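Local coordinates for Abbfa_003403 (PDB 4ZXH), which is a four-domain nonribosomal peptide synthetase that probably adenylates an amino acid, loads it on its carrier domain, condenses it with a partner and releases the product through a thioesterase, at residues V47-L53 with Q385-L389; L70-M75 with H147-D151; I94-R100 with I129-G135. The contacts are given in a common frame with arbitrary orientation. Residue numbers count along the deposited sequence, not the author numbering.

How the contacts relate
From the N terminus the chain reaches 47-53, at the end of strand 40-49, then 70-75 and 94-100 before any of the three loops closes. The loops then shut in reverse order: 129-135 pairs with 94-100 (contact 3), 147-151 meets 70-75 (contact 2), and 385-389 returns to 47-53 (contact 1), so the three are concentric and none cross. Contacts 1 and 3 belong to one mixed sheet of the condensation domain, with strand 138-146 between their strand pairs and their centres about 16 Å apart. Contact 2 ties an edge strand (73-78) of a separate three-stranded antiparallel sheet, with the 3-10 turn before it, to the loop that leaves strand 138-146; its centre is about 24 Å from that of contact 3.

Contact 1. Residues V47-L53 with Q385-L389; sequences VKVNQSL and QDLTL
Strands 47-49 and 387-389 run antiparallel (166°, axes 4.6 Å apart at closest), pairing Val47 with Leu389, Lys48 with Thr388 and Val49 with Leu387. In the hydrogen-bonded pair, Lys48 N donates to Thr388 O (3.0 Å) and Thr388 N, weakly, to Lys48 O (2.8 Å). On the face of Val47, Val49, Leu387 and Leu389, Val47 (t) sets CG2 3.7 Å from CD2 of Leu389 (mt) and CG1 4.1 Å from Leu387 CD2. CD2 of Leu387, an unusual pp rotamer, also lies 4.3 Å from CD2 of Leu53 (tp). Lys48 (mttp, its end leading away) and Thr388 (m) take the other face. Past Val49 the chain turns into a 3-10 segment, 51-53. Asn50 (chi1 m) donates from N to Asp386 O (2.8 Å) and from ND2 to Gln385 O (3.1 Å); Ser52 (chi1 p) donates from OG to OD1 of Asp386 (chi1 m) in a very short 2.5 Å bond. Thus an apolar face whose Leu389 touches the bound phospholipid adjoins a polar turn held by backbone and side-chain bonds.

Contact 2. Residues L70-M75 with H147-D151; sequences LLRVSM and HALMD
Leu149 has the most surface covered. It is a tp leucine in a loop whose residues 147-149 are helical in backbone angles but form no regular turn, and its CD1 fits among three residues of 70-75: Leu70 CD1, Val73 CG1 and Met75 CE, each 3.8 Å away. Leu70, also tp, sits on a 3-10 segment and points toward the loop; its CD2 is 3.5 Å from CE of Met150 (ptp), and the same CE is 4.0 Å from Leu71 CD2. At the start of strand 73-78, Met75 (mtt) extends across the gap, its CE 3.3 Å from Ala148 O and its SD 4.2 Å from Ala148 CB. No hydrogen bond crosses, and the nearest CA pair is Leu70 and Leu149 at 7.7 Å. Asp151 N-caps helix 152-165 and salt-bridges Arg285. The contact joins 70-75 to a loop in which His146 to Asp151 matches the HHxxxD signature of condensation domains, a motif at this family's active site, consistent with phosphopantetheine bound about 10 Å from the Ala148 side chain.

Contact 3. Residues I94-R100 with I129-G135; sequences IIFSDAR and IHCYECG
A three-residue charge network closes one end of this parallel strand pair. Asp98 (t) accepts from Arg100 N through OD1 at 2.9 Å, an Asx turn, and its OD2 forms a salt bridge with Arg100 NH2 at 3.1 Å. The arginine (chi1 m, chi2 t, chi3 m) also spreads its guanidinium so that OE1 of Glu133 (chi1 and chi2 both t) lies over one face, 3.9 Å from Arg100 NH2, a long, purely electrostatic pairing. Strands 94-98 and 129-135 run parallel at 19°, axes 4.7 Å apart at closest, pairing Ile94-Ile129, Ile95-His130, Phe96-Cys131, Ser97-Tyr132 and Asp98-Glu133. The ladder runs Ile95 N to Ile129 O (2.9 Å), Cys131 N to Ile95 O (2.7 Å), Ser97 N to Cys131 O (2.8 Å), Glu133 N to Ser97 O (3.1 Å) and Ala99 N to Glu133 O (2.8 Å).

On one face Ile94 and Ile129, both mt, meet CD1 to CD1 at 3.7 Å, and the edge of the Phe96 ring (chi1 t) places CD1 3.4 Å from Cys131 CB. Ile94 lines the phospholipid pocket. The other face holds Ile95, Ser97, His130 and Tyr132, the last two with chi1 m; Tyr132 OH is hydrogen-bonded to Asp114 OD2 of helix 104-115, which connects the strands in a beta-alpha-beta unit. Ala99 CB packs 4.1 Å from Tyr132 CB. Strand 129-135 ends in a classic bulge against strand 138-146, Cys134 and Gly135 both facing His138. Along the face of Ile94, Ile129, Phe96, Cys131, Asp98 and Glu133, the chemistry therefore passes from apolar contacts beside the lipid to ionic ones.

Contact 1. Residues V47-L53 with Q385-L389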
loop_
_atom_site.group_PDB
_atom_site.type_symbol
_atom_site.label_atom_id
_atom_site.label_comp_id
_atom_site.label_asym_id
_atom_site.label_seq_id
_atom_site.Cartn_x
_atom_site.Cartn_y
_atom_site.Cartn_z
ATOM N N VAL A 47 -24.845 -19.380 31.989
ATOM C CA VAL A 47 -24.939 -20.628 32.744
ATOM C C VAL A 47 -25.540 -20.408 34.124
ATOM O O VAL A 47 -24.943 -19.732 34.950
ATOM C CB VAL A 47 -23.571 -21.312 32.914
ATOM C CG1 VAL A 47 -23.746 -22.651 33.634
ATOM C CG2 VAL A 47 -22.916 -21.531 31.568
ATOM N N LYS A 48 -26.724 -20.973 34.360
ATOM C CA LYS A 48 -27.367 -20.915 35.673
ATOM C C LYS A 48 -27.264 -22.289 36.316
ATOM O O LYS A 48 -27.555 -23.299 35.671
ATOM C CB LYS A 48 -28.829 -20.474 35.558
ATOM C CG LYS A 48 -29.017 -19.010 35.231
ATOM C CD LYS A 48 -30.480 -18.648 35.059
ATOM C CE LYS A 48 -30.677 -17.195 34.630
ATOM N NZ LYS A 48 -29.946 -16.854 33.367
ATOM N N VAL A 49 -26.838 -22.337 37.575
ATOM C CA VAL A 49 -26.528 -23.617 38.201
ATOM C C VAL A 49 -27.389 -23.892 39.419
ATOM O O VAL A 49 -28.027 -22.993 39.972
ATOM C CB VAL A 49 -25.028 -23.712 38.613
ATOM C CG1 VAL A 49 -24.107 -23.522 37.397
ATOM C CG2 VAL A 49 -24.688 -22.704 39.686
ATOM N N ASN A 50 -27.427 -25.168 39.791
ATOM C CA ASN A 50 -28.008 -25.634 41.047
ATOM C C ASN A 50 -26.859 -26.104 41.946
ATOM O O ASN A 50 -25.751 -26.334 41.451
ATOM C CB ASN A 50 -29.010 -26.767 40.796
ATOM C CG ASN A 50 -30.259 -26.302 40.052
ATOM O OD1 ASN A 50 -30.719 -25.174 40.236
ATOM N ND2 ASN A 50 -30.836 -27.193 39.235
ATOM N N GLN A 51 -27.095 -26.259 43.247
ATOM C CA GLN A 51 -25.999 -26.618 44.149
ATOM C C GLN A 51 -25.464 -28.039 43.921
ATOM O O GLN A 51 -24.347 -28.361 44.350
ATOM C CB GLN A 51 -26.423 -26.459 45.613
ATOM C CG GLN A 51 -25.300 -25.913 46.525
ATOM C CD GLN A 51 -24.801 -24.515 46.114
ATOM O OE1 GLN A 51 -23.595 -24.279 45.974
ATOM N NE2 GLN A 51 -25.735 -23.584 45.939
ATOM N N SER A 52 -26.242 -28.877 43.231
ATOM C CA SER A 52 -25.869 -30.279 43.044
ATOM C C SER A 52 -24.752 -30.461 42.002
ATOM O O SER A 52 -24.254 -31.576 41.799
ATOM C CB SER A 52 -27.100 -31.120 42.663
ATOM O OG SER A 52 -27.745 -30.674 41.473
ATOM N N LEU A 53 -24.359 -29.362 41.354
ATOM C CA LEU A 53 -23.258 -29.373 40.383
ATOM C C LEU A 53 -21.951 -29.749 41.073
ATOM O O LEU A 53 -21.119 -30.466 40.509
ATOM C CB LEU A 53 -23.119 -28.010 39.692
ATOM C CG LEU A 53 -22.091 -27.874 38.563
ATOM C CD1 LEU A 53 -22.271 -28.973 37.513
ATOM C CD2 LEU A 53 -22.165 -26.507 37.908
ATOM N N GLN A 385 -30.131 -31.480 34.936
ATOM C CA GLN A 385 -30.355 -31.606 36.362
ATOM C C GLN A 385 -29.556 -30.549 37.136
ATOM O O GLN A 385 -30.083 -29.904 38.041
ATOM C CB GLN A 385 -29.984 -33.016 36.809
ATOM C CG GLN A 385 -29.837 -33.202 38.283
ATOM C CD GLN A 385 -29.686 -34.665 38.672
ATOM O OE1 GLN A 385 -29.404 -35.538 37.836
ATOM N NE2 GLN A 385 -29.886 -34.939 39.950
ATOM N N ASP A 386 -28.296 -30.346 36.766
ATOM C CA ASP A 386 -27.418 -29.506 37.585
ATOM C C ASP A 386 -27.285 -28.061 37.100
ATOM O O ASP A 386 -26.887 -27.204 37.873
ATOM C CB ASP A 386 -26.018 -30.123 37.675
ATOM C CG ASP A 386 -25.999 -31.445 38.436
ATOM O OD1 ASP A 386 -26.827 -31.640 39.362
ATOM O OD2 ASP A 386 -25.144 -32.293 38.106
ATOM N N LEU A 387 -27.603 -27.796 35.831
ATOM C CA LEU A 387 -27.433 -26.460 35.260
ATOM C C LEU A 387 -28.305 -26.171 34.057
ATOM O O LEU A 387 -29.035 -27.031 33.573
ATOM C CB LEU A 387 -25.971 -26.215 34.871
ATOM C CG LEU A 387 -25.181 -27.250 34.065
ATOM C CD1 LEU A 387 -25.739 -27.438 32.725
ATOM C CD2 LEU A 387 -23.775 -26.706 33.881
ATOM N N THR A 388 -28.179 -24.950 33.555
ATOM C CA THR A 388 -28.995 -24.485 32.442
ATOM C C THR A 388 -28.167 -23.591 31.539
ATOM O O THR A 388 -27.535 -22.651 32.033
ATOM C CB THR A 388 -30.237 -23.713 32.948
ATOM O OG1 THR A 388 -31.070 -24.595 33.724
ATOM C CG2 THR A 388 -31.019 -23.128 31.791
ATOM N N LEU A 389 -28.158 -23.881 30.235
ATOM C CA LEU A 389 -27.419 -23.057 29.257
ATOM C C LEU A 389 -28.350 -22.114 28.510
ATOM O O LEU A 389 -29.413 -22.529 28.059
ATOM C CB LEU A 389 -26.671 -23.913 28.223
ATOM C CG LEU A 389 -25.492 -24.833 28.553
ATOM C CD1 LEU A 389 -24.827 -25.234 27.263
ATOM C CD2 LEU A 389 -24.484 -24.183 29.468
#

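Contact 2. Residues L70-M75 with H147-D151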
loop_
_atom_site.group_PDB
_atom_site.type_symbol
_atom_site.label_atom_id
_atom_site.label_comp_id
_atom_site.label_asym_id
_atom_site.label_seq_id
_atom_site.Cartn_x
_atom_site.Cartn_y
_atom_site.Cartn_z
ATOM N N LEU A 70 -5.344 -33.677 21.613
ATOM C CA LEU A 70 -5.303 -32.424 20.868
ATOM C C LEU A 70 -5.263 -31.235 21.809
ATOM O O LEU A 70 -4.537 -30.279 21.576
ATOM C CB LEU A 70 -6.510 -32.308 19.934
ATOM C CG LEU A 70 -6.563 -31.107 18.983
ATOM C CD1 LEU A 70 -5.369 -31.079 18.067
ATOM C CD2 LEU A 70 -7.792 -31.200 18.138
ATOM N N LEU A 71 -6.025 -31.323 22.893
ATOM C CA LEU A 71 -6.123 -30.246 23.861
ATOM C C LEU A 71 -4.821 -29.970 24.619
ATOM O O LEU A 71 -4.737 -28.993 25.354
ATOM C CB LEU A 71 -7.244 -30.556 24.854
ATOM C CG LEU A 71 -8.670 -30.442 24.297
ATOM C CD1 LEU A 71 -9.706 -30.728 25.353
ATOM C CD2 LEU A 71 -8.905 -29.053 23.718
ATOM N N ARG A 72 -3.815 -30.823 24.440
ATOM C CA ARG A 72 -2.522 -30.658 25.102
ATOM C C ARG A 72 -1.407 -30.333 24.085
ATOM O O ARG A 72 -0.228 -30.611 24.312
ATOM C CB ARG A 72 -2.178 -31.923 25.913
ATOM C CG ARG A 72 -3.260 -32.322 26.948
ATOM C CD ARG A 72 -2.909 -33.523 27.860
ATOM N NE ARG A 72 -2.478 -34.732 27.144
ATOM C CZ ARG A 72 -3.283 -35.725 26.779
ATOM N NH1 ARG A 72 -4.577 -35.679 27.059
ATOM N NH2 ARG A 72 -2.792 -36.778 26.139
ATOM N N VAL A 73 -1.786 -29.722 22.967
ATOM C CA VAL A 73 -0.856 -29.419 21.877
ATOM C C VAL A 73 -0.273 -27.993 21.933
ATOM O O VAL A 73 -0.946 -27.057 22.350
ATOM C CB VAL A 73 -1.570 -29.643 20.519
ATOM C CG1 VAL A 73 -0.922 -28.866 19.386
ATOM C CG2 VAL A 73 -1.629 -31.121 20.195
ATOM N N SER A 74 0.992 -27.853 21.539
ATOM C CA SER A 74 1.592 -26.553 21.224
ATOM C C SER A 74 2.233 -26.662 19.835
ATOM O O SER A 74 2.431 -27.775 19.339
ATOM C CB SER A 74 2.617 -26.126 22.289
ATOM O OG SER A 74 3.897 -26.721 22.119
ATOM N N MET A 75 2.531 -25.529 19.194
ATOM C CA MET A 75 3.024 -25.542 17.810
ATOM C C MET A 75 4.273 -24.686 17.642
ATOM O O MET A 75 4.228 -23.606 17.066
ATOM C CB MET A 75 1.931 -25.067 16.833
ATOM C CG MET A 75 0.669 -25.936 16.826
ATOM S SD MET A 75 -0.687 -25.291 15.815
ATOM C CE MET A 75 -2.044 -26.261 16.417
ATOM N N HIS A 147 -8.069 -21.137 15.969
ATOM C CA HIS A 147 -8.463 -21.897 14.775
ATOM C C HIS A 147 -7.292 -22.741 14.202
ATOM O O HIS A 147 -7.514 -23.735 13.500
ATOM C CB HIS A 147 -9.011 -20.924 13.729
ATOM C CG HIS A 147 -9.887 -21.556 12.684
ATOM N ND1 HIS A 147 -9.652 -22.803 12.164
ATOM C CD2 HIS A 147 -10.976 -21.064 12.040
ATOM C CE1 HIS A 147 -10.576 -23.073 11.245
ATOM N NE2 HIS A 147 -11.383 -22.038 11.154
ATOM N N ALA A 148 -6.050 -22.369 14.514
ATOM C CA ALA A 148 -4.913 -23.227 14.160
ATOM C C ALA A 148 -5.007 -24.596 14.830
ATOM O O ALA A 148 -4.443 -25.576 14.322
ATOM C CB ALA A 148 -3.579 -22.562 14.521
ATOM N N LEU A 149 -5.729 -24.680 15.951
ATOM C CA LEU A 149 -5.819 -25.939 16.685
ATOM C C LEU A 149 -6.968 -26.790 16.165
ATOM O O LEU A 149 -6.801 -27.988 15.937
ATOM C CB LEU A 149 -5.985 -25.692 18.182
ATOM C CG LEU A 149 -5.880 -26.959 19.047
ATOM C CD1 LEU A 149 -4.441 -27.547 19.072
ATOM C CD2 LEU A 149 -6.416 -26.744 20.473
ATOM N N MET A 150 -8.144 -26.193 15.985
ATOM C CA MET A 150 -9.269 -26.976 15.477
ATOM C C MET A 150 -10.294 -26.077 14.813
ATOM O O MET A 150 -10.280 -24.866 14.988
ATOM C CB MET A 150 -9.923 -27.830 16.591
ATOM C CG MET A 150 -10.488 -27.097 17.833
ATOM S SD MET A 150 -11.274 -28.207 19.089
ATOM C CE MET A 150 -9.839 -28.892 19.881
ATOM N N ASP A 151 -11.161 -26.679 14.014
ATOM C CA ASP A 151 -12.198 -25.931 13.336
ATOM C C ASP A 151 -13.521 -25.984 14.116
ATOM O O ASP A 151 -13.604 -26.574 15.186
ATOM C CB ASP A 151 -12.375 -26.473 11.916
ATOM C CG ASP A 151 -12.588 -27.958 11.893
ATOM O OD1 ASP A 151 -13.036 -28.495 12.927
ATOM O OD2 ASP A 151 -12.317 -28.592 10.846
#

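Contact 3. Residues I94-R100 with I129-G135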
loop_
_atom_site.group_PDB
_atom_site.type_symbol
_atom_site.label_atom_id
_atom_site.label_comp_id
_atom_site.label_asym_id
_atom_site.label_seq_id
_atom_site.Cartn_x
_atom_site.Cartn_y
_atom_site.Cartn_z
ATOM N N ILE A 94 -7.672 -20.842 32.792
ATOM C CA ILE A 94 -9.039 -20.532 33.167
ATOM C C ILE A 94 -9.086 -19.253 34.006
ATOM O O ILE A 94 -8.621 -19.229 35.149
ATOM C CB ILE A 94 -9.654 -21.721 33.942
ATOM C CG1 ILE A 94 -9.731 -22.933 33.021
ATOM C CG2 ILE A 94 -11.038 -21.392 34.470
ATOM C CD1 ILE A 94 -10.558 -24.035 33.581
ATOM N N ILE A 95 -9.634 -18.194 33.411
ATOM C CA ILE A 95 -9.750 -16.874 34.040
ATOM C C ILE A 95 -11.129 -16.715 34.670
ATOM O O ILE A 95 -12.129 -17.113 34.063
ATOM C CB ILE A 95 -9.555 -15.736 33.029
ATOM C CG1 ILE A 95 -8.398 -16.035 32.089
ATOM C CG2 ILE A 95 -9.285 -14.425 33.752
ATOM C CD1 ILE A 95 -7.114 -16.188 32.805
ATOM N N PHE A 96 -11.192 -16.130 35.867
ATOM C CA PHE A 96 -12.457 -16.003 36.583
ATOM C C PHE A 96 -12.638 -14.617 37.181
ATOM O O PHE A 96 -11.886 -14.225 38.058
ATOM C CB PHE A 96 -12.537 -17.065 37.677
ATOM C CG PHE A 96 -13.831 -17.057 38.438
ATOM C CD1 PHE A 96 -15.025 -17.380 37.802
ATOM C CD2 PHE A 96 -13.851 -16.745 39.801
ATOM C CE1 PHE A 96 -16.222 -17.374 38.494
ATOM C CE2 PHE A 96 -15.039 -16.740 40.512
ATOM C CZ PHE A 96 -16.233 -17.055 39.855
ATOM N N SER A 97 -13.650 -13.886 36.726
ATOM C CA SER A 97 -13.823 -12.473 37.092
ATOM C C SER A 97 -15.164 -12.249 37.773
ATOM O O SER A 97 -16.092 -13.018 37.557
ATOM C CB SER A 97 -13.752 -11.606 35.850
ATOM O OG SER A 97 -12.929 -12.223 34.878
ATOM N N ASP A 98 -15.273 -11.200 38.584
ATOM C CA ASP A 98 -16.555 -10.810 39.175
ATOM C C ASP A 98 -17.236 -9.807 38.229
ATOM O O ASP A 98 -16.675 -8.764 37.932
ATOM C CB ASP A 98 -16.345 -10.212 40.586
ATOM C CG ASP A 98 -17.663 -9.911 41.325
ATOM O OD1 ASP A 98 -18.740 -9.947 40.698
ATOM O OD2 ASP A 98 -17.630 -9.632 42.550
ATOM N N ALA A 99 -18.433 -10.115 37.739
ATOM C CA ALA A 99 -19.144 -9.164 36.883
ATOM C C ALA A 99 -20.477 -8.725 37.483
ATOM O O ALA A 99 -21.323 -8.174 36.787
ATOM C CB ALA A 99 -19.368 -9.746 35.508
ATOM N N ARG A 100 -20.658 -8.949 38.777
ATOM C CA ARG A 100 -21.899 -8.556 39.427
ATOM C C ARG A 100 -22.184 -7.052 39.341
ATOM O O ARG A 100 -23.338 -6.637 39.401
ATOM C CB ARG A 100 -21.884 -9.011 40.887
ATOM C CG ARG A 100 -22.096 -10.514 41.031
ATOM C CD ARG A 100 -22.018 -10.967 42.463
ATOM N NE ARG A 100 -20.650 -11.036 42.961
ATOM C CZ ARG A 100 -20.327 -11.507 44.160
ATOM N NH1 ARG A 100 -21.280 -11.945 44.973
ATOM N NH2 ARG A 100 -19.058 -11.543 44.550
ATOM N N ILE A 129 -10.600 -20.593 28.900
ATOM C CA ILE A 129 -11.959 -20.469 29.384
ATOM C C ILE A 129 -12.066 -19.205 30.209
ATOM O O ILE A 129 -11.293 -19.021 31.155
ATOM C CB ILE A 129 -12.368 -21.670 30.242
ATOM C CG1 ILE A 129 -12.277 -22.950 29.422
ATOM C CG2 ILE A 129 -13.770 -21.457 30.797
ATOM C CD1 ILE A 129 -12.257 -24.194 30.261
ATOM N N HIS A 130 -13.010 -18.334 29.858
ATOM C CA HIS A 130 -13.200 -17.083 30.591
ATOM C C HIS A 130 -14.515 -17.141 31.355
ATOM O O HIS A 130 -15.561 -17.287 30.736
ATOM C CB HIS A 130 -13.214 -15.886 29.638
ATOM C CG HIS A 130 -11.897 -15.585 28.990
ATOM N ND1 HIS A 130 -11.000 -14.677 29.512
ATOM C CD2 HIS A 130 -11.347 -16.030 27.834
ATOM C CE1 HIS A 130 -9.943 -14.596 28.721
ATOM N NE2 HIS A 130 -10.126 -15.408 27.695
ATOM N N CYS A 131 -14.477 -17.024 32.680
ATOM C CA CYS A 131 -15.703 -17.100 33.488
ATOM C C CYS A 131 -16.055 -15.795 34.184
ATOM O O CYS A 131 -15.183 -15.070 34.639
ATOM C CB CYS A 131 -15.589 -18.188 34.550
ATOM S SG CYS A 131 -15.041 -19.744 33.903
ATOM N N TYR A 132 -17.349 -15.518 34.289
ATOM C CA TYR A 132 -17.823 -14.301 34.907
ATOM C C TYR A 132 -19.014 -14.593 35.787
ATOM O O TYR A 132 -19.993 -15.181 35.336
ATOM C CB TYR A 132 -18.213 -13.288 33.851
ATOM C CG TYR A 132 -17.150 -13.039 32.818
ATOM C CD1 TYR A 132 -16.251 -11.982 32.947
ATOM C CD2 TYR A 132 -17.057 -13.843 31.699
ATOM C CE1 TYR A 132 -15.284 -11.750 31.989
ATOM C CE2 TYR A 132 -16.099 -13.618 30.737
ATOM C CZ TYR A 132 -15.224 -12.580 30.884
ATOM O OH TYR A 132 -14.280 -12.391 29.920
ATOM N N GLU A 133 -18.937 -14.173 37.042
ATOM C CA GLU A 133 -20.055 -14.287 37.963
ATOM C C GLU A 133 -21.004 -13.091 37.774
ATOM O O GLU A 133 -20.579 -11.943 37.854
ATOM C CB GLU A 133 -19.535 -14.373 39.406
ATOM C CG GLU A 133 -20.613 -14.573 40.485
ATOM C CD GLU A 133 -20.026 -14.780 41.883
ATOM O OE1 GLU A 133 -18.807 -14.553 42.068
ATOM O OE2 GLU A 133 -20.792 -15.161 42.798
ATOM N N CYS A 134 -22.285 -13.362 37.530
ATOM C CA CYS A 134 -23.275 -12.303 37.280
ATOM C C CYS A 134 -24.285 -12.103 38.399
ATOM O O CYS A 134 -25.048 -11.133 38.390
ATOM C CB CYS A 134 -24.043 -12.604 36.003
ATOM S SG CYS A 134 -22.967 -12.817 34.627
ATOM N N GLY A 135 -24.303 -13.040 39.340
ATOM C CA GLY A 135 -25.260 -13.039 40.435
ATOM C C GLY A 135 -25.146 -14.386 41.109
ATOM O O GLY A 135 -24.300 -15.187 40.709
#